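Local coordinates for protein diacylglycerol kinase (Bacillus anthracis, PDB 3S40) that probably phosphorylates diacylglycerol or a related lipid, using a kinase catalytic domain joined to a beta-sandwich-like domain, at residues Ile94-Thr99 with Gln111-Ala116; Ala117-Lys122 with Ile296-Val301. One frame throughout, in Å; residues are numbered along the deposited sequence.

Contact 1: residues Ile94-Thr99 with Gln111-Ala116; sequences IIPGGT and QNIAEA
Pro96, the last residue of strand 91-96, wedges its ring between Ala116 and Gln111. At one corner its CD lies 3.7 Å from Ala116 CB, and Pro96 CB lies 3.6 Å from Gln111 OE1. The two side chains of Pro96 and Gln111 cross obliquely, with Gln111 CD, OE1 and NE2 all near Pro96 CB and CG. The next layer is aliphatic. Ile95 turns CG2 anti to its backbone N (chi1 -59° leaves CG1 beside that N), and this methyl rests 3.7 Å from Ile113 CB and 4.0 Å from Ala116 CB. The two isoleucines cross at about a right angle. Ile113 CG2 comes within 3.2 Å of Pro96 O, a tight approach of methyl to carbonyl.

Further out, polar groups hold these pieces in place. A bend at chi2 (-61°) folds the Gln111 chain back, and its amide is gripped at both ends: NE2 bonds to Ser104 OG and Val109 O, and OE1 accepts from Asn101 ND2. Asn101 OD1 also takes the N-H of Gly98, tying the glycine turn after the strand to the same network. Helix 113-120 is N-capped by Asn112, whose OD1 accepts from Glu115 N at 2.9 Å and 161°. Backbone bonds from Ile95 to Val69 and Gly71 fix the strand in the parallel sheet. Strand 91-96 is an outermost strand of that four-stranded sheet (order 2-1-3-4), and helix 113-120 sets its first turn on the strand's C-terminal end: helix-on-sheet packing of the alpha/beta catalytic domain.

Contact 2: residues Ala117-Lys122 with Ile296-Val301; sequences AKLITK and IYNPAV
Leu119 and Asn298 meet with their side chains at about a right angle, where the C-terminal tail of the chain returns to the helix 113-120 of the parallel alpha/beta kinase domain. The chain has just left strand 284-296 of the antiparallel sheet, and a backbone bond between Ile296 and Leu92 brings the end of that strand alongside strand 91-96. Leu119 holds CG anti to its backbone N (chi1 178°), and the isobutyl fork reaches over the backbone of the tail: CD1 lies 3.6 Å and CD2 3.9 Å from Tyr297 O. The same two methyls face Asn298, CD2 at 3.9 Å from its CB and CD1 reaching its CA and amide.

Ile296 points its CB toward the helix. Its CG2, anti to the backbone N, lies 3.9 Å from Ile120 CA and near Ile120 CG1, while CD1 approaches Ile120 O. The Ile120 side chain itself packs on Ala93, Ile95, Leu66 and Ile68, so the tail touches the helix beside the sheet core. A water next to the apolar patch lies 3.0 Å from Leu119 O and is placed to donate to it; Tyr297 O is a similar target on the tail side. Tyr297 CB points away from the helix, and its ring makes a cation-pi contact with Lys126.

Asn298 uses both ends of its amide to shape the loop. ND2 bonds to Gly108 O, in the loop that precedes the helix. OD1 closes an Asx turn by accepting from Ala300 N at 3.1 Å, with the donor standing well above the carbonyl plane, 51° out of it.

In the fold
Both contacts are buried and both use helix 113-120, contact 1 at its N-terminal turn and contact 2 at its C-terminal end; their centres are about 11 Å apart. They meet directly, with Ile95 CG1 3.7 Å from Ile120 CD1, so one hydrophobic layer runs under the helix against the sheet. Contact 1 is local in sequence, joining a strand to a helix a short way on in the chain, and its polar support surrounds a glutamine amide. Contact 2 spans over 170 residues and brings the C-terminal tail onto the catalytic domain; there aliphatic groups face backbone carbonyls and a water, and the outer tail residues are exposed.

Contact 1: residues Ile94-Thr99 with Gln111-Ala116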
loop_
_atom_site.group_PDB
_atom_site.type_symbol
_atom_site.label_atom_id
_atom_site.label_comp_id
_atom_site.label_asym_id
_atom_site.label_seq_id
_atom_site.Cartn_x
_atom_site.Cartn_y
_atom_site.Cartn_z
ATOM N N ILE A 94 5.721 5.415 8.265
ATOM C CA ILE A 94 6.523 5.503 7.045
ATOM C C ILE A 94 7.097 6.891 6.924
ATOM O O ILE A 94 6.386 7.867 7.088
ATOM C CB ILE A 94 5.647 5.256 5.778
ATOM C CG1 ILE A 94 4.997 3.869 5.832
ATOM C CG2 ILE A 94 6.473 5.435 4.497
ATOM C CD1 ILE A 94 3.965 3.661 4.735
ATOM N N ILE A 95 8.392 6.979 6.657
ATOM C CA ILE A 95 8.964 8.223 6.201
ATOM C C ILE A 95 9.320 7.957 4.771
ATOM O O ILE A 95 10.101 7.064 4.483
ATOM C CB ILE A 95 10.200 8.631 6.985
ATOM C CG1 ILE A 95 9.848 8.770 8.463
ATOM C CG2 ILE A 95 10.737 9.961 6.436
ATOM C CD1 ILE A 95 11.069 8.876 9.366
ATOM N N PRO A 96 8.721 8.727 3.859
ATOM C CA PRO A 96 8.789 8.470 2.416
ATOM C C PRO A 96 10.207 8.680 1.886
ATOM O O PRO A 96 10.722 9.769 1.989
ATOM C CB PRO A 96 7.814 9.497 1.828
ATOM C CG PRO A 96 7.789 10.605 2.830
ATOM C CD PRO A 96 7.996 9.959 4.186
ATOM N N GLY A 97 10.825 7.642 1.335
ATOM C CA GLY A 97 12.192 7.751 0.866
ATOM C C GLY A 97 12.366 7.268 -0.557
ATOM O O GLY A 97 13.489 7.041 -1.006
ATOM N N GLY A 98 11.251 7.113 -1.267
ATOM C CA GLY A 98 11.277 6.682 -2.654
ATOM C C GLY A 98 10.756 7.802 -3.530
ATOM O O GLY A 98 10.743 8.960 -3.113
ATOM N N THR A 99 10.315 7.469 -4.739
ATOM C CA THR A 99 9.722 8.477 -5.612
ATOM C C THR A 99 8.188 8.489 -5.512
ATOM O O THR A 99 7.579 9.555 -5.483
ATOM C CB THR A 99 10.185 8.319 -7.072
ATOM O OG1 THR A 99 9.817 7.025 -7.558
ATOM C CG2 THR A 99 11.703 8.479 -7.163
ATOM N N GLN A 111 5.434 14.737 2.279
ATOM C CA GLN A 111 6.501 14.158 1.467
ATOM C C GLN A 111 7.874 14.789 1.778
ATOM O O GLN A 111 8.915 14.277 1.370
ATOM C CB GLN A 111 6.150 14.231 -0.028
ATOM C CG GLN A 111 4.959 13.345 -0.427
ATOM C CD GLN A 111 5.217 11.855 -0.168
ATOM O OE1 GLN A 111 6.054 11.242 -0.832
ATOM N NE2 GLN A 111 4.497 11.273 0.808
ATOM N N ASN A 112 7.863 15.889 2.513
ATOM C CA ASN A 112 9.085 16.446 3.088
ATOM C C ASN A 112 9.462 15.578 4.287
ATOM O O ASN A 112 8.700 15.489 5.264
ATOM C CB ASN A 112 8.828 17.899 3.522
ATOM C CG ASN A 112 9.971 18.489 4.336
ATOM O OD1 ASN A 112 10.286 18.022 5.428
ATOM N ND2 ASN A 112 10.572 19.547 3.816
ATOM N N ILE A 113 10.617 14.918 4.221
ATOM C CA ILE A 113 10.918 13.896 5.223
ATOM C C ILE A 113 11.055 14.470 6.623
ATOM O O ILE A 113 10.702 13.805 7.593
ATOM C CB ILE A 113 12.130 13.038 4.856
ATOM C CG1 ILE A 113 13.403 13.884 4.806
ATOM C CG2 ILE A 113 11.885 12.333 3.522
ATOM C CD1 ILE A 113 14.635 13.065 4.480
ATOM N N ALA A 114 11.526 15.713 6.737
ATOM C CA ALA A 114 11.603 16.354 8.048
ATOM C C ALA A 114 10.208 16.451 8.661
ATOM O O ALA A 114 10.019 16.165 9.844
ATOM C CB ALA A 114 12.249 17.755 7.946
ATOM N N GLU A 115 9.241 16.887 7.853
ATOM C CA GLU A 115 7.842 17.007 8.293
ATOM C C GLU A 115 7.205 15.654 8.615
ATOM O O GLU A 115 6.426 15.534 9.564
ATOM C CB GLU A 115 7.001 17.732 7.238
ATOM C CG GLU A 115 7.404 19.186 7.033
ATOM C CD GLU A 115 7.416 19.962 8.340
ATOM O OE1 GLU A 115 6.472 19.791 9.141
ATOM O OE2 GLU A 115 8.376 20.732 8.574
ATOM N N ALA A 116 7.531 14.651 7.806
ATOM C CA ALA A 116 7.087 13.285 8.043
ATOM C C ALA A 116 7.573 12.745 9.398
ATOM O O ALA A 116 6.832 12.042 10.079
ATOM C CB ALA A 116 7.560 12.375 6.901
#

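Contact 2: residues Ala117-Lys122 with Ile296-Val301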
loop_
_atom_site.group_PDB
_atom_site.type_symbol
_atom_site.label_atom_id
_atom_site.label_comp_id
_atom_site.label_asym_id
_atom_site.label_seq_id
_atom_site.Cartn_x
_atom_site.Cartn_y
_atom_site.Cartn_z
ATOM N N ALA A 117 8.826 13.039 9.768
ATOM C CA ALA A 117 9.366 12.564 11.039
ATOM C C ALA A 117 8.649 13.247 12.205
ATOM O O ALA A 117 8.326 12.614 13.184
ATOM C CB ALA A 117 10.923 12.813 11.121
ATOM N N LYS A 118 8.402 14.547 12.075
ATOM C CA LYS A 118 7.683 15.297 13.096
ATOM C C LYS A 118 6.237 14.822 13.287
ATOM O O LYS A 118 5.763 14.716 14.415
ATOM C CB LYS A 118 7.720 16.792 12.775
ATOM C CG LYS A 118 9.152 17.314 12.747
ATOM C CD LYS A 118 9.224 18.758 12.309
ATOM C CE LYS A 118 10.665 19.177 12.109
ATOM N NZ LYS A 118 10.740 20.579 11.616
ATOM N N LEU A 119 5.563 14.534 12.178
ATOM C CA LEU A 119 4.251 13.883 12.206
ATOM C C LEU A 119 4.236 12.633 13.108
ATOM O O LEU A 119 3.343 12.460 13.933
ATOM C CB LEU A 119 3.801 13.513 10.784
ATOM C CG LEU A 119 2.443 12.780 10.748
ATOM C CD1 LEU A 119 1.311 13.728 11.082
ATOM C CD2 LEU A 119 2.226 12.124 9.402
ATOM N N ILE A 120 5.231 11.766 12.966
ATOM C CA ILE A 120 5.255 10.536 13.766
ATOM C C ILE A 120 5.241 10.902 15.239
ATOM O O ILE A 120 4.653 10.222 16.069
ATOM C CB ILE A 120 6.512 9.714 13.455
ATOM C CG1 ILE A 120 6.450 9.221 12.012
ATOM C CG2 ILE A 120 6.677 8.581 14.468
ATOM C CD1 ILE A 120 7.710 8.537 11.520
ATOM N N THR A 121 5.889 12.017 15.526
ATOM C CA THR A 121 6.025 12.573 16.858
ATOM C C THR A 121 4.666 12.942 17.464
ATOM O O THR A 121 4.524 13.047 18.675
ATOM C CB THR A 121 6.924 13.829 16.738
ATOM O OG1 THR A 121 8.247 13.517 17.183
ATOM C CG2 THR A 121 6.362 15.017 17.457
ATOM N N LYS A 122 3.666 13.134 16.619
ATOM C CA LYS A 122 2.344 13.508 17.112
ATOM C C LYS A 122 1.546 12.275 17.476
ATOM O O LYS A 122 0.478 12.368 18.099
ATOM C CB LYS A 122 1.603 14.346 16.082
ATOM C CG LYS A 122 2.280 15.670 15.741
ATOM C CD LYS A 122 2.600 16.484 16.996
ATOM C CE LYS A 122 3.216 17.836 16.634
ATOM N NZ LYS A 122 3.835 18.487 17.825
ATOM N N ILE A 296 0.654 5.159 11.846
ATOM C CA ILE A 296 0.734 6.593 12.052
ATOM C C ILE A 296 0.178 7.279 10.814
ATOM O O ILE A 296 0.478 6.878 9.694
ATOM C CB ILE A 296 2.190 7.049 12.244
ATOM C CG1 ILE A 296 2.737 6.545 13.582
ATOM C CG2 ILE A 296 2.284 8.583 12.158
ATOM C CD1 ILE A 296 2.117 7.209 14.809
ATOM N N TYR A 297 -0.608 8.327 10.998
ATOM C CA TYR A 297 -1.118 9.039 9.840
ATOM C C TYR A 297 -1.296 10.522 10.150
ATOM O O TYR A 297 -1.009 10.970 11.270
ATOM C CB TYR A 297 -2.451 8.413 9.383
ATOM C CG TYR A 297 -3.625 8.798 10.268
ATOM C CD1 TYR A 297 -4.627 9.626 9.788
ATOM C CD2 TYR A 297 -3.715 8.346 11.589
ATOM C CE1 TYR A 297 -5.701 9.985 10.581
ATOM C CE2 TYR A 297 -4.778 8.694 12.399
ATOM C CZ TYR A 297 -5.776 9.526 11.876
ATOM O OH TYR A 297 -6.848 9.909 12.640
ATOM N N ASN A 298 -1.800 11.267 9.160
ATOM C CA ASN A 298 -1.942 12.719 9.266
ATOM C C ASN A 298 -3.410 13.120 9.267
ATOM O O ASN A 298 -4.031 13.164 8.211
ATOM C CB ASN A 298 -1.250 13.402 8.092
ATOM C CG ASN A 298 -1.164 14.902 8.267
ATOM O OD1 ASN A 298 -1.664 15.451 9.258
ATOM N ND2 ASN A 298 -0.521 15.581 7.310
ATOM N N PRO A 299 -3.972 13.415 10.447
ATOM C CA PRO A 299 -5.400 13.756 10.487
ATOM C C PRO A 299 -5.680 15.140 9.872
ATOM O O PRO A 299 -6.810 15.423 9.500
ATOM C CB PRO A 299 -5.729 13.747 11.991
ATOM C CG PRO A 299 -4.471 13.300 12.700
ATOM C CD PRO A 299 -3.337 13.564 11.766
ATOM N N ALA A 300 -4.654 15.977 9.743
ATOM C CA ALA A 300 -4.816 17.290 9.115
ATOM C C ALA A 300 -5.058 17.177 7.612
ATOM O O ALA A 300 -5.528 18.117 6.973
ATOM C CB ALA A 300 -3.601 18.152 9.382
ATOM N N VAL A 301 -4.723 16.019 7.057
ATOM C CA VAL A 301 -4.874 15.765 5.635
ATOM C C VAL A 301 -5.828 14.591 5.374
ATOM O O VAL A 301 -6.500 14.539 4.343
ATOM C CB VAL A 301 -3.496 15.495 4.983
ATOM C CG1 VAL A 301 -3.650 15.008 3.549
ATOM C CG2 VAL A 301 -2.622 16.754 5.040
HETATM O O HOH W 1 0.652 11.243 13.801
#